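Local coordinates for hypothetical protein PAE2754 (Pyrobaculum aerophilum, PDB 1V8P) that acts as a magnesium-dependent nuclease of the PIN-domain family, with slow exonuclease activity on single-stranded DNA, and is probably the toxin of a toxin-antitoxin pair, at residues 56-64 / 116-124. The protein carries 1 engineered substitution. Numbering follows the deposited sequence.
Sequences ILHLTIYEA and YDASYAYVA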
loop_
_atom_site.group_PDB
_atom_site.type_symbol
_atom_site.label_atom_id
_atom_site.label_comp_id
_atom_site.label_asym_id
_atom_site.label_seq_id
_atom_site.Cartn_x
_atom_site.Cartn_y
_atom_site.Cartn_z
ATOM N N ILE C 56 9.422 -18.740 9.088
ATOM C CA ILE C 56 8.965 -17.515 8.441
ATOM C C ILE C 56 9.931 -17.272 7.310
ATOM O O ILE C 56 10.908 -17.998 7.146
ATOM C CB ILE C 56 9.067 -16.266 9.369
ATOM C CG1 ILE C 56 10.520 -16.097 9.832
ATOM C CG2 ILE C 56 8.081 -16.364 10.522
ATOM C CD1 ILE C 56 10.721 -15.079 10.918
ATOM N N LEU C 57 9.659 -16.243 6.527
ATOM C CA LEU C 57 10.538 -15.882 5.436
ATOM C C LEU C 57 11.213 -14.593 5.919
ATOM O O LEU C 57 10.786 -14.013 6.916
ATOM C CB LEU C 57 9.721 -15.605 4.173
ATOM C CG LEU C 57 8.793 -16.670 3.586
ATOM C CD1 LEU C 57 8.213 -16.154 2.265
ATOM C CD2 LEU C 57 9.546 -17.938 3.331
ATOM N N HIS C 58 12.261 -14.132 5.249
ATOM C CA HIS C 58 12.875 -12.880 5.682
ATOM C C HIS C 58 11.800 -11.789 5.583
ATOM O O HIS C 58 11.685 -10.922 6.461
ATOM C CB HIS C 58 14.050 -12.507 4.776
ATOM C CG HIS C 58 15.281 -13.327 4.997
ATOM N ND1 HIS C 58 16.089 -13.181 6.109
ATOM C CD2 HIS C 58 15.846 -14.301 4.246
ATOM C CE1 HIS C 58 17.098 -14.030 6.031
ATOM N NE2 HIS C 58 16.974 -14.721 4.910
ATOM N N LEU C 59 11.018 -11.842 4.505
ATOM C CA LEU C 59 9.948 -10.873 4.257
ATOM C C LEU C 59 9.055 -10.678 5.481
ATOM O O LEU C 59 8.551 -9.595 5.724
ATOM C CB LEU C 59 9.075 -11.351 3.097
ATOM C CG LEU C 59 8.160 -10.461 2.234
ATOM C CD1 LEU C 59 6.876 -11.212 1.988
ATOM C CD2 LEU C 59 7.858 -9.133 2.884
ATOM N N THR C 60 8.858 -11.743 6.247
ATOM C CA THR C 60 8.003 -11.687 7.417
ATOM C C THR C 60 8.451 -10.637 8.427
ATOM O O THR C 60 7.627 -9.954 9.028
ATOM C CB THR C 60 7.944 -13.061 8.103
ATOM O OG1 THR C 60 7.515 -14.041 7.150
ATOM C CG2 THR C 60 6.969 -13.043 9.281
ATOM N N ILE C 61 9.762 -10.518 8.611
ATOM C CA ILE C 61 10.335 -9.562 9.547
ATOM C C ILE C 61 9.879 -8.149 9.223
ATOM O O ILE C 61 9.414 -7.421 10.096
ATOM C CB ILE C 61 11.883 -9.647 9.505
ATOM C CG1 ILE C 61 12.329 -11.004 10.062
ATOM C CG2 ILE C 61 12.506 -8.483 10.265
ATOM C CD1 ILE C 61 13.693 -11.470 9.569
ATOM N N TYR C 62 9.992 -7.768 7.959
ATOM C CA TYR C 62 9.591 -6.430 7.528
ATOM C C TYR C 62 8.076 -6.204 7.588
ATOM O O TYR C 62 7.613 -5.138 7.994
ATOM C CB TYR C 62 10.103 -6.171 6.112
ATOM C CG TYR C 62 11.584 -6.348 6.001
ATOM C CD1 TYR C 62 12.144 -7.619 5.886
ATOM C CD2 TYR C 62 12.441 -5.257 6.104
ATOM C CE1 TYR C 62 13.531 -7.796 5.883
ATOM C CE2 TYR C 62 13.825 -5.422 6.107
ATOM C CZ TYR C 62 14.365 -6.689 5.997
ATOM O OH TYR C 62 15.730 -6.841 6.000
ATOM N N GLU C 63 7.300 -7.207 7.197
ATOM C CA GLU C 63 5.850 -7.070 7.245
ATOM C C GLU C 63 5.330 -6.905 8.657
ATOM O O GLU C 63 4.408 -6.131 8.878
ATOM C CB GLU C 63 5.174 -8.267 6.582
ATOM C CG GLU C 63 5.279 -8.231 5.083
ATOM C CD GLU C 63 4.572 -9.385 4.436
ATOM O OE1 GLU C 63 4.053 -9.199 3.318
ATOM O OE2 GLU C 63 4.537 -10.479 5.044
ATOM N N ALA C 64 5.900 -7.632 9.613
ATOM C CA ALA C 64 5.454 -7.499 11.007
ATOM C C ALA C 64 5.832 -6.103 11.465
ATOM O O ALA C 64 5.047 -5.426 12.121
ATOM C CB ALA C 64 6.118 -8.541 11.897
ATOM N N TYR C 116 3.750 -10.259 -2.547
ATOM C CA TYR C 116 4.093 -10.572 -1.164
ATOM C C TYR C 116 3.378 -11.823 -0.697
ATOM O O TYR C 116 4.024 -12.756 -0.253
ATOM C CB TYR C 116 3.768 -9.396 -0.242
ATOM C CG TYR C 116 4.638 -8.201 -0.490
ATOM C CD1 TYR C 116 5.994 -8.235 -0.197
ATOM C CD2 TYR C 116 4.116 -7.031 -1.042
ATOM C CE1 TYR C 116 6.821 -7.128 -0.440
ATOM C CE2 TYR C 116 4.936 -5.921 -1.291
ATOM C CZ TYR C 116 6.292 -5.978 -0.983
ATOM O OH TYR C 116 7.112 -4.885 -1.199
ATOM N N ASP C 117 2.052 -11.853 -0.810
ATOM C CA ASP C 117 1.285 -13.029 -0.411
ATOM C C ASP C 117 1.673 -14.277 -1.234
ATOM O O ASP C 117 1.665 -15.376 -0.712
ATOM C CB ASP C 117 -0.223 -12.749 -0.540
ATOM C CG ASP C 117 -0.754 -11.818 0.567
ATOM O OD1 ASP C 117 -1.841 -11.218 0.385
ATOM O OD2 ASP C 117 -0.093 -11.685 1.626
ATOM N N ALA C 118 2.039 -14.107 -2.505
ATOM C CA ALA C 118 2.420 -15.243 -3.348
ATOM C C ALA C 118 3.736 -15.860 -2.918
ATOM O O ALA C 118 3.991 -17.037 -3.201
ATOM C CB ALA C 118 2.501 -14.836 -4.804
ATOM N N SER C 119 4.578 -15.078 -2.247
ATOM C CA SER C 119 5.853 -15.589 -1.770
ATOM C C SER C 119 5.551 -16.699 -0.755
ATOM O O SER C 119 6.227 -17.736 -0.709
ATOM C CB SER C 119 6.665 -14.462 -1.115
ATOM O OG SER C 119 7.067 -13.496 -2.070
ATOM N N TYR C 120 4.512 -16.480 0.041
ATOM C CA TYR C 120 4.103 -17.455 1.042
ATOM C C TYR C 120 3.474 -18.725 0.448
ATOM O O TYR C 120 3.816 -19.836 0.853
ATOM C CB TYR C 120 3.138 -16.805 2.026
ATOM C CG TYR C 120 3.835 -15.792 2.893
ATOM C CD1 TYR C 120 3.829 -14.430 2.565
ATOM C CD2 TYR C 120 4.540 -16.203 4.032
ATOM C CE1 TYR C 120 4.499 -13.507 3.346
ATOM C CE2 TYR C 120 5.214 -15.291 4.821
ATOM C CZ TYR C 120 5.193 -13.939 4.480
ATOM O OH TYR C 120 5.841 -13.023 5.279
ATOM N N ALA C 121 2.568 -18.553 -0.509
ATOM C CA ALA C 121 1.906 -19.672 -1.156
ATOM C C ALA C 121 2.942 -20.563 -1.846
ATOM O O ALA C 121 2.927 -21.786 -1.695
ATOM C CB ALA C 121 0.881 -19.150 -2.183
ATOM N N TYR C 122 3.848 -19.937 -2.592
ATOM C CA TYR C 122 4.876 -20.680 -3.303
ATOM C C TYR C 122 5.814 -21.484 -2.401
ATOM O O TYR C 122 6.085 -22.647 -2.672
ATOM C CB TYR C 122 5.705 -19.738 -4.170
ATOM C CG TYR C 122 6.802 -20.449 -4.922
ATOM C CD1 TYR C 122 6.546 -21.097 -6.142
ATOM C CD2 TYR C 122 8.078 -20.549 -4.378
ATOM C CE1 TYR C 122 7.548 -21.832 -6.789
ATOM C CE2 TYR C 122 9.079 -21.280 -5.010
ATOM C CZ TYR C 122 8.815 -21.917 -6.207
ATOM O OH TYR C 122 9.834 -22.640 -6.794
ATOM N N VAL C 123 6.305 -20.872 -1.333
ATOM C CA VAL C 123 7.230 -21.548 -0.431
ATOM C C VAL C 123 6.578 -22.679 0.314
ATOM O O VAL C 123 7.176 -23.746 0.478
ATOM C CB VAL C 123 7.833 -20.579 0.599
ATOM C CG1 VAL C 123 8.702 -21.343 1.612
ATOM C CG2 VAL C 123 8.640 -19.540 -0.118
ATOM N N ALA C 124 5.357 -22.454 0.775
ATOM C CA ALA C 124 4.652 -23.494 1.513
ATOM C C ALA C 124 4.413 -24.713 0.610
ATOM O O ALA C 124 4.795 -25.837 0.952
ATOM C CB ALA C 124 3.335 -22.957 2.040
#
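Leu57 lays its CD1 methyl over one face of the Tyr120 ring, a CH-pi contact 4.2 Å from CD1 to the ring centroid and displaced toward the rim. Its other branch, CD2, rests against both methyls of Val123, at 3.9 Å from CG1, while Leu31 of the central strand 30-32 touches all three side chains. Two residues on, Leu59 CG lies anti to the backbone N (chi1 -159°), which carries its methyls into the angle between two tyrosines: CD1 meets Tyr120 CE1 at 3.6 Å and CD2 meets Tyr116 CD1 at 3.7 Å. The axes of 58-64 and 116-124 approach to 11.0 Å and point 145° apart, a separation bridged by these long side chains.

Outward from this apolar centre, the Tyr120 hydroxyl both accepts and donates a hydrogen bond. Thr60 OG1, at the ring edge and in its plane, donates to Tyr120 OH across 2.7 Å, and Tyr120 OH in turn donates to Glu63 OE2 at 2.9 Å, reaching it from above the carboxylate plane. Thr60 OG1 itself accepts the backbone N-H of Leu57 at 3.1 Å; the chain of bonds thus begins at that N-H. Glu63, extended beyond CG, also brings OE1 near Tyr116 CB.

This polar edge borders the predicted magnesium site of the PIN domain: Asp117 belongs to helix 115-127, and Tyr120 touches Asp33. Two bonds at its hydroxyl and a methyl over its face fix the Tyr120 ring, consistent with a second-shell role beside the acidic cluster.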